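Local coordinates for stress-induced-phosphoprotein 1 (Caenorhabditis elegans, PDB 4GCN) that binds the chaperones Hsp70 and Hsp90 and inhibits the Hsp90 ATPase, this chain being its N-terminal tetratricopeptide repeat domain, at residues 9-14 and 31-36; 26-31 and 49-54; 77-82 and 111-116. All blocks are in the same frame, centred on the assembly; numbering follows the deposited sequence.

Contact 1: 9-14 and 31-36; sequences IAEKDL and YDKAIE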
# COMPACT_ATOMS: atom_id res chain seq x y z
N ILE A 9 15.85 2.39 4.24
CA ILE A 9 15.71 1.05 3.73
C ILE A 9 16.06 0.00 4.81
O ILE A 9 15.47 -1.04 4.84
CB ILE A 9 16.56 0.89 2.44
CG1 ILE A 9 15.90 1.67 1.31
CG2 ILE A 9 16.69 -0.57 2.06
CD1 ILE A 9 16.66 1.63 -0.01
N ALA A 10 17.10 0.25 5.62
CA ALA A 10 17.53 -0.67 6.64
C ALA A 10 16.39 -0.82 7.66
O ALA A 10 16.08 -1.92 8.08
CB ALA A 10 18.84 -0.19 7.31
N GLU A 11 15.75 0.26 8.05
CA GLU A 11 14.57 0.16 8.90
C GLU A 11 13.41 -0.63 8.27
O GLU A 11 12.77 -1.43 8.94
CB GLU A 11 14.08 1.55 9.31
CG GLU A 11 14.89 2.18 10.45
CD GLU A 11 14.69 1.46 11.79
OE1 GLU A 11 13.70 0.74 12.03
OE2 GLU A 11 15.55 1.59 12.63
N LYS A 12 13.20 -0.46 6.96
CA LYS A 12 12.18 -1.22 6.25
C LYS A 12 12.47 -2.72 6.37
O LYS A 12 11.55 -3.52 6.55
CB LYS A 12 12.14 -0.80 4.77
CG LYS A 12 11.15 -1.57 3.89
CD LYS A 12 11.60 -1.61 2.46
CE LYS A 12 12.81 -2.51 2.37
NZ LYS A 12 12.97 -2.97 1.01
N ASP A 13 13.72 -3.08 6.22
CA ASP A 13 14.12 -4.49 6.27
C ASP A 13 13.83 -5.05 7.68
O ASP A 13 13.38 -6.21 7.84
CB ASP A 13 15.56 -4.64 5.82
CG ASP A 13 15.73 -4.44 4.33
OD1 ASP A 13 14.73 -4.43 3.58
OD2 ASP A 13 16.86 -4.28 3.90
N LEU A 14 14.05 -4.23 8.70
CA LEU A 14 13.72 -4.62 10.07
C LEU A 14 12.21 -4.75 10.22
O LEU A 14 11.67 -5.66 10.90
CB LEU A 14 14.27 -3.60 11.10
CG LEU A 14 15.81 -3.44 11.15
CD1 LEU A 14 16.25 -2.48 12.25
CD2 LEU A 14 16.50 -4.77 11.37
N TYR A 31 8.62 0.60 10.22
CA TYR A 31 8.19 1.26 8.97
C TYR A 31 8.01 2.73 9.25
O TYR A 31 8.29 3.55 8.42
CB TYR A 31 6.91 0.62 8.41
CG TYR A 31 7.02 -0.81 7.86
CD1 TYR A 31 8.12 -1.24 7.15
CD2 TYR A 31 5.97 -1.72 8.07
CE1 TYR A 31 8.19 -2.55 6.63
CE2 TYR A 31 6.05 -3.00 7.61
CZ TYR A 31 7.15 -3.43 6.88
OH TYR A 31 7.20 -4.69 6.39
N ASP A 32 7.56 3.06 10.45
CA ASP A 32 7.39 4.48 10.85
C ASP A 32 8.74 5.17 10.90
O ASP A 32 8.87 6.32 10.48
CB ASP A 32 6.72 4.59 12.23
CG ASP A 32 5.18 4.31 12.18
OD1 ASP A 32 4.61 4.26 11.06
OD2 ASP A 32 4.58 4.13 13.24
N LYS A 33 9.72 4.46 11.43
CA LYS A 33 11.11 4.92 11.44
C LYS A 33 11.62 5.12 10.00
O LYS A 33 12.30 6.10 9.70
CB LYS A 33 12.02 4.02 12.27
CG LYS A 33 11.88 4.26 13.78
CD LYS A 33 12.95 3.52 14.56
CE LYS A 33 12.55 3.28 15.99
NZ LYS A 33 13.73 2.65 16.63
N ALA A 34 11.25 4.20 9.12
CA ALA A 34 11.62 4.35 7.69
C ALA A 34 11.08 5.65 7.08
O ALA A 34 11.82 6.40 6.43
CB ALA A 34 11.17 3.14 6.88
N ILE A 35 9.80 5.93 7.35
CA ILE A 35 9.16 7.10 6.86
C ILE A 35 9.74 8.36 7.48
O ILE A 35 9.85 9.37 6.82
CB ILE A 35 7.61 7.00 7.06
CG1 ILE A 35 7.07 5.87 6.15
CG2 ILE A 35 6.95 8.39 6.88
CD1 ILE A 35 5.71 5.32 6.55
N GLU A 36 10.11 8.29 8.74
CA GLU A 36 10.82 9.39 9.39
C GLU A 36 12.12 9.74 8.68
O GLU A 36 12.42 10.88 8.50
CB GLU A 36 11.09 9.03 10.83
CG GLU A 36 11.22 10.21 11.77
CD GLU A 36 11.54 9.77 13.20
OE1 GLU A 36 11.06 8.68 13.61
OE2 GLU A 36 12.31 10.48 13.89

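Contact 2: 26-31 and 49-54; sequences KAHVHY and AAVYFE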
# COMPACT_ATOMS: atom_id res chain seq x y z
N LYS A 26 5.66 -4.16 16.09
CA LYS A 26 7.08 -3.93 15.82
C LYS A 26 7.27 -3.56 14.34
O LYS A 26 8.12 -2.70 14.00
CB LYS A 26 7.88 -5.21 16.22
CG LYS A 26 9.37 -5.38 15.90
CD LYS A 26 9.88 -6.83 16.20
CE LYS A 26 11.26 -7.25 15.60
NZ LYS A 26 11.47 -8.56 14.81
N ALA A 27 6.46 -4.16 13.46
CA ALA A 27 6.55 -3.87 12.01
C ALA A 27 6.25 -2.42 11.79
O ALA A 27 6.99 -1.75 11.09
CB ALA A 27 5.60 -4.72 11.20
N HIS A 28 5.16 -1.94 12.41
CA HIS A 28 4.80 -0.52 12.32
C HIS A 28 5.89 0.42 12.86
O HIS A 28 6.14 1.48 12.26
CB HIS A 28 3.49 -0.25 13.06
CG HIS A 28 2.25 -0.65 12.29
ND1 HIS A 28 1.91 -0.09 11.10
CD2 HIS A 28 1.24 -1.54 12.61
CE1 HIS A 28 0.76 -0.62 10.67
NE2 HIS A 28 0.35 -1.52 11.60
N VAL A 29 6.48 0.06 14.01
CA VAL A 29 7.58 0.85 14.65
C VAL A 29 8.70 1.16 13.64
O VAL A 29 9.11 2.32 13.43
CB VAL A 29 8.16 0.12 15.89
CG1 VAL A 29 9.56 0.65 16.26
CG2 VAL A 29 7.21 0.26 17.09
N HIS A 30 9.15 0.10 13.00
CA HIS A 30 10.20 0.18 12.03
C HIS A 30 9.81 0.89 10.75
O HIS A 30 10.60 1.72 10.20
CB HIS A 30 10.72 -1.22 11.77
CG HIS A 30 11.56 -1.79 12.93
ND1 HIS A 30 12.72 -1.18 13.38
CD2 HIS A 30 11.41 -2.93 13.69
CE1 HIS A 30 13.24 -1.91 14.41
NE2 HIS A 30 12.44 -2.97 14.61
N TYR A 31 8.62 0.60 10.22
CA TYR A 31 8.19 1.26 8.97
C TYR A 31 8.01 2.73 9.25
O TYR A 31 8.29 3.55 8.42
CB TYR A 31 6.91 0.62 8.41
CG TYR A 31 7.02 -0.81 7.86
CD1 TYR A 31 8.12 -1.24 7.15
CD2 TYR A 31 5.97 -1.72 8.07
CE1 TYR A 31 8.19 -2.55 6.63
CE2 TYR A 31 6.05 -3.00 7.61
CZ TYR A 31 7.15 -3.43 6.88
OH TYR A 31 7.20 -4.69 6.39
N ALA A 49 0.47 -0.28 4.77
CA ALA A 49 -0.87 -0.68 4.31
C ALA A 49 -1.10 -2.17 4.40
O ALA A 49 -2.14 -2.62 4.85
CB ALA A 49 -1.13 -0.13 2.88
N ALA A 50 -0.09 -2.94 4.00
CA ALA A 50 -0.14 -4.37 4.07
C ALA A 50 -0.27 -4.86 5.50
O ALA A 50 -1.03 -5.79 5.79
CB ALA A 50 1.09 -4.94 3.41
N VAL A 51 0.46 -4.26 6.42
CA VAL A 51 0.32 -4.61 7.83
C VAL A 51 -1.09 -4.31 8.31
O VAL A 51 -1.72 -5.17 8.92
CB VAL A 51 1.33 -3.87 8.72
CG1 VAL A 51 1.14 -4.32 10.17
CG2 VAL A 51 2.74 -4.14 8.23
N TYR A 52 -1.59 -3.09 8.03
CA TYR A 52 -2.94 -2.73 8.46
C TYR A 52 -3.99 -3.69 7.93
O TYR A 52 -4.88 -4.04 8.65
CB TYR A 52 -3.32 -1.30 8.08
CG TYR A 52 -2.68 -0.21 8.91
CD1 TYR A 52 -2.71 -0.25 10.32
CD2 TYR A 52 -2.04 0.87 8.30
CE1 TYR A 52 -2.19 0.79 11.08
CE2 TYR A 52 -1.48 1.87 9.04
CZ TYR A 52 -1.53 1.82 10.42
OH TYR A 52 -0.92 2.80 11.11
N PHE A 53 -3.85 -4.13 6.70
CA PHE A 53 -4.79 -5.04 6.10
C PHE A 53 -4.81 -6.37 6.86
O PHE A 53 -5.90 -6.87 7.16
CB PHE A 53 -4.41 -5.28 4.62
CG PHE A 53 -5.42 -6.05 3.85
CD1 PHE A 53 -6.37 -5.38 3.12
CD2 PHE A 53 -5.41 -7.43 3.86
CE1 PHE A 53 -7.31 -6.08 2.40
CE2 PHE A 53 -6.34 -8.14 3.15
CZ PHE A 53 -7.30 -7.46 2.43
N GLU A 54 -3.63 -6.89 7.21
CA GLU A 54 -3.57 -8.18 7.97
C GLU A 54 -4.12 -8.02 9.37
O GLU A 54 -4.66 -8.99 9.88
CB GLU A 54 -2.19 -8.88 7.99
CG GLU A 54 -2.28 -10.35 8.42
CD GLU A 54 -1.08 -11.22 8.07
OE1 GLU A 54 -0.27 -10.81 7.23
OE2 GLU A 54 -0.94 -12.37 8.63

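Contact 3: 77-82 and 111-116; sequences ADYKLI and SEFRDP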
# COMPACT_ATOMS: atom_id res chain seq x y z
N ALA A 77 7.46 7.85 -8.78
CA ALA A 77 7.76 6.43 -8.56
C ALA A 77 7.19 5.51 -9.67
O ALA A 77 6.34 5.88 -10.50
CB ALA A 77 7.24 5.96 -7.17
N ASP A 78 7.62 4.25 -9.64
CA ASP A 78 7.20 3.29 -10.62
C ASP A 78 5.67 3.22 -10.54
O ASP A 78 5.08 2.95 -9.47
CB ASP A 78 7.85 1.93 -10.31
CG ASP A 78 7.43 0.85 -11.26
OD1 ASP A 78 6.49 1.06 -12.07
OD2 ASP A 78 8.07 -0.22 -11.17
N TYR A 79 5.03 3.56 -11.66
CA TYR A 79 3.56 3.59 -11.71
C TYR A 79 2.92 2.24 -11.35
O TYR A 79 1.78 2.21 -10.91
CB TYR A 79 3.10 4.08 -13.10
CG TYR A 79 3.32 3.06 -14.20
CD1 TYR A 79 2.34 2.17 -14.55
CD2 TYR A 79 4.55 2.98 -14.89
CE1 TYR A 79 2.55 1.23 -15.56
CE2 TYR A 79 4.78 2.04 -15.91
CZ TYR A 79 3.76 1.17 -16.25
OH TYR A 79 3.95 0.21 -17.22
N LYS A 80 3.65 1.13 -11.55
CA LYS A 80 3.15 -0.21 -11.17
C LYS A 80 2.92 -0.35 -9.66
O LYS A 80 2.02 -1.05 -9.23
CB LYS A 80 3.99 -1.35 -11.77
CG LYS A 80 4.01 -1.28 -13.30
CD LYS A 80 4.91 -2.23 -14.09
CE LYS A 80 6.44 -2.08 -13.86
NZ LYS A 80 7.02 -0.68 -14.01
N LEU A 81 3.73 0.33 -8.87
CA LEU A 81 3.64 0.32 -7.39
C LEU A 81 2.52 1.24 -6.94
O LEU A 81 1.89 1.04 -5.90
CB LEU A 81 4.99 0.78 -6.80
CG LEU A 81 6.20 0.01 -7.28
CD1 LEU A 81 7.42 0.64 -6.61
CD2 LEU A 81 6.02 -1.49 -6.96
N ILE A 82 2.25 2.29 -7.71
CA ILE A 82 1.04 3.08 -7.49
C ILE A 82 -0.24 2.25 -7.81
O ILE A 82 -1.19 2.27 -7.03
CB ILE A 82 1.07 4.41 -8.32
CG1 ILE A 82 2.27 5.27 -7.91
CG2 ILE A 82 -0.28 5.10 -8.20
CD1 ILE A 82 2.47 6.53 -8.84
N SER A 111 -6.54 1.34 -14.58
CA SER A 111 -6.14 2.41 -15.50
C SER A 111 -4.65 2.74 -15.27
O SER A 111 -3.95 3.17 -16.18
CB SER A 111 -7.02 3.70 -15.28
OG SER A 111 -8.38 3.56 -15.71
N GLU A 112 -4.19 2.62 -14.06
CA GLU A 112 -2.77 2.83 -13.77
C GLU A 112 -1.87 1.70 -14.40
O GLU A 112 -0.83 1.96 -15.03
CB GLU A 112 -2.57 2.89 -12.26
CG GLU A 112 -1.32 3.62 -11.76
CD GLU A 112 -1.36 5.13 -11.91
OE1 GLU A 112 -0.26 5.77 -11.80
OE2 GLU A 112 -2.44 5.68 -12.07
N PHE A 113 -2.30 0.47 -14.23
CA PHE A 113 -1.57 -0.70 -14.73
C PHE A 113 -2.57 -1.84 -14.96
O PHE A 113 -3.23 -2.27 -14.01
CB PHE A 113 -0.51 -1.18 -13.73
CG PHE A 113 0.23 -2.43 -14.18
CD1 PHE A 113 1.02 -2.42 -15.29
CD2 PHE A 113 0.06 -3.61 -13.51
CE1 PHE A 113 1.67 -3.55 -15.75
CE2 PHE A 113 0.71 -4.77 -13.92
CZ PHE A 113 1.52 -4.74 -15.04
N ARG A 114 -2.67 -2.33 -16.20
CA ARG A 114 -3.71 -3.30 -16.55
C ARG A 114 -3.37 -4.68 -15.95
O ARG A 114 -2.53 -5.39 -16.45
CB ARG A 114 -3.88 -3.39 -18.05
CG ARG A 114 -5.26 -3.91 -18.51
CD ARG A 114 -5.19 -4.64 -19.87
NE ARG A 114 -5.43 -6.09 -19.76
CZ ARG A 114 -6.57 -6.73 -20.08
NH1 ARG A 114 -7.64 -6.09 -20.57
NH2 ARG A 114 -6.63 -8.06 -19.91
N ASP A 115 -3.95 -5.03 -14.82
CA ASP A 115 -3.75 -6.34 -14.23
C ASP A 115 -4.80 -7.30 -14.82
O ASP A 115 -6.00 -7.12 -14.59
CB ASP A 115 -3.84 -6.21 -12.71
CG ASP A 115 -3.56 -7.51 -11.99
OD1 ASP A 115 -4.41 -8.41 -12.03
OD2 ASP A 115 -2.47 -7.64 -11.38
N PRO A 116 -4.37 -8.31 -15.58
CA PRO A 116 -5.41 -9.11 -16.26
C PRO A 116 -6.44 -9.79 -15.33
O PRO A 116 -7.63 -9.81 -15.62
CB PRO A 116 -4.60 -10.16 -17.05
CG PRO A 116 -3.17 -9.82 -16.85
CD PRO A 116 -3.04 -8.92 -15.67

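Contact 1: 9-14 and 31-36
The flat group at the centre of this contact is the phenol ring of Tyr31, which meets helix 3-20 obliquely: its CE1 lies 3.5 Å from the carbonyl oxygen Lys12 O. The same CE1 is 4.2 Å from Lys12 CG, so the ring crosses the root of that side chain rather than its charged end. Tyr31 starts out pointing away from 9-14 and is brought back by its chi1 of -68°, which sets CG beside the backbone N; its hydroxyl is hydrogen-bonded to Asn16, one turn further along helix 3-20. Lys12 leaves with CG anti to the backbone N, then bends at chi3 and carries its amine away from Tyr31 to a salt bridge with the neighbouring Asp13 (NZ to OD1, 3.4 Å).

The second flat group belongs to Glu11, whose side chain crosses Lys33 obliquely, its carboxylate against the CB and CD methylenes. Glu11 CD is 3.7 Å from Lys33 CB, and the fold at chi2 (-69°) keeps both oxygens near the methylenes. The charged tips remain apart, with Glu11 OE2 at 4.5 Å from Lys33 NZ, too far for a salt bridge; the stronger polar partner of Glu11 is His30, hydrogen-bonded to OE1. Beside this pair the small Ala34 points at helix 3-20, its CB 4.1 Å from Glu11 CB. With so short a side chain at the interface, the segment axes approach to 7.7 Å and run antiparallel at 169°. An antiparallel pair of helices is the unit of a tetratricopeptide repeat; here both segments fall in the predicted first one, and Tyr31 and Ala34 match the large and small consensus positions of its second helix.

Contact 2: 26-31 and 49-54
Ala27 is the first residue of 26-31 to touch the facing helix, its CB pointing at it and standing 4.2 Å from Val51 CG2. One residue on, His28 makes the most extensive approach. With CG beside the backbone N, its ring slides past Val51 in the opposite direction, so that NE2 comes to 3.2 Å from Val51 CG1, a snug fit. The far corner of the imidazole then meets Tyr52: His28 CE1 sits over one face of the phenol ring, displaced toward the rim, and is 3.3 Å from Tyr52 CE1. With planes inclined at 38° and ring centroids 4.3 Å apart, the pair is oblique. At the end of the segment Tyr31 presents its ring edge, tip to tip, to Val51, whose CG2 lies in the plane of the ring and 3.6 Å from Tyr31 CE2.

Val51 thus divides its branches: CG1, anti to the backbone N, serves His28, while CG2 serves Ala27 and Tyr31. These side chains fill a gap of 10.3 Å between segment axes running nearly antiparallel, at 161°, and joining helix 24-37 of the predicted first repeat to helix 42-54, where 49-54 lies in the predicted second repeat. Tyr52 also meets the ring of Phe64 and touches Cys61, both on helix 58-74. An alanine in place of Tyr52 would remove the aromatic surface under His28 CE1 and would probably leave the imidazole less firmly oriented and the packing toward helix 58-74 looser.

Both imidazole nitrogens are hydrogen-bonded, NE2 to Glu55 and ND1 to Lys48. A carboxylate at one nitrogen and an ammonium at the other would probably favour a neutral ring with its proton on NE2, fixed in rotation within an otherwise apolar contact.

Contact 3: 77-82 and 111-116
Polar bonds order the first segment from within. Asp78 is the N-cap of helix 79-95, and its OD1 accepts twice from Lys80: from the backbone N at 2.9 Å, met from above the carboxylate plane, and from NZ at 2.7 Å, through the syn lone pair. The second bond is a salt bridge, reached because the Lys80 chain bends at chi3 and chi4.

Aromatic contacts use the root of the same chain. Lys80 CG, set beside the backbone N by chi1, makes a CH-pi contact over the face of Phe113, 4.1 Å from the ring centroid and 24° off the normal; it also lies over the rim of one face of Tyr79. The two rings, their side chains crossing at about a right angle, approach to 4.0 Å between Tyr79 CE1 and Phe113 CD1. At its edge the Tyr79 ring meets a backbone carbonyl, CD1 being 3.2 Å from Glu112 O.

Van der Waals packing of a carboxylate side chain on an aliphatic one completes the set. Glu112, bent at chi2 (72°), crosses Ile82 obliquely and sets OE1 at 3.7 Å from Ile82 CG2, while OE2 has a weak, long ion pair with Arg73.

Phe113 is where the backbone leaves helix 99-112, and Asp115 N-caps helix 116-126 through Leu118 N. The start of one helix thus packs against the exit of the next, as expected for an antiparallel helical hairpin in a tetratricopeptide array.

How the contacts relate
Contacts 1 and 2 both use helix 24-37 and share Tyr31, which packs against helix 3-20 in one and helix 42-54 in the other; they also touch through the Glu11-His30 pair. Contact 2 is buried and largely apolar and aromatic; contact 1, partly buried, combines a close alanine interface with a charged flank. Contact 3 lies at the surface, its centre 24 Å from that of contact 1 and 22 Å from that of contact 2, and joins helix ends through exposed rings, a lysine chain and Glu112 laid on the buried Ile82. None of the three has a hydrogen bond between its own segments.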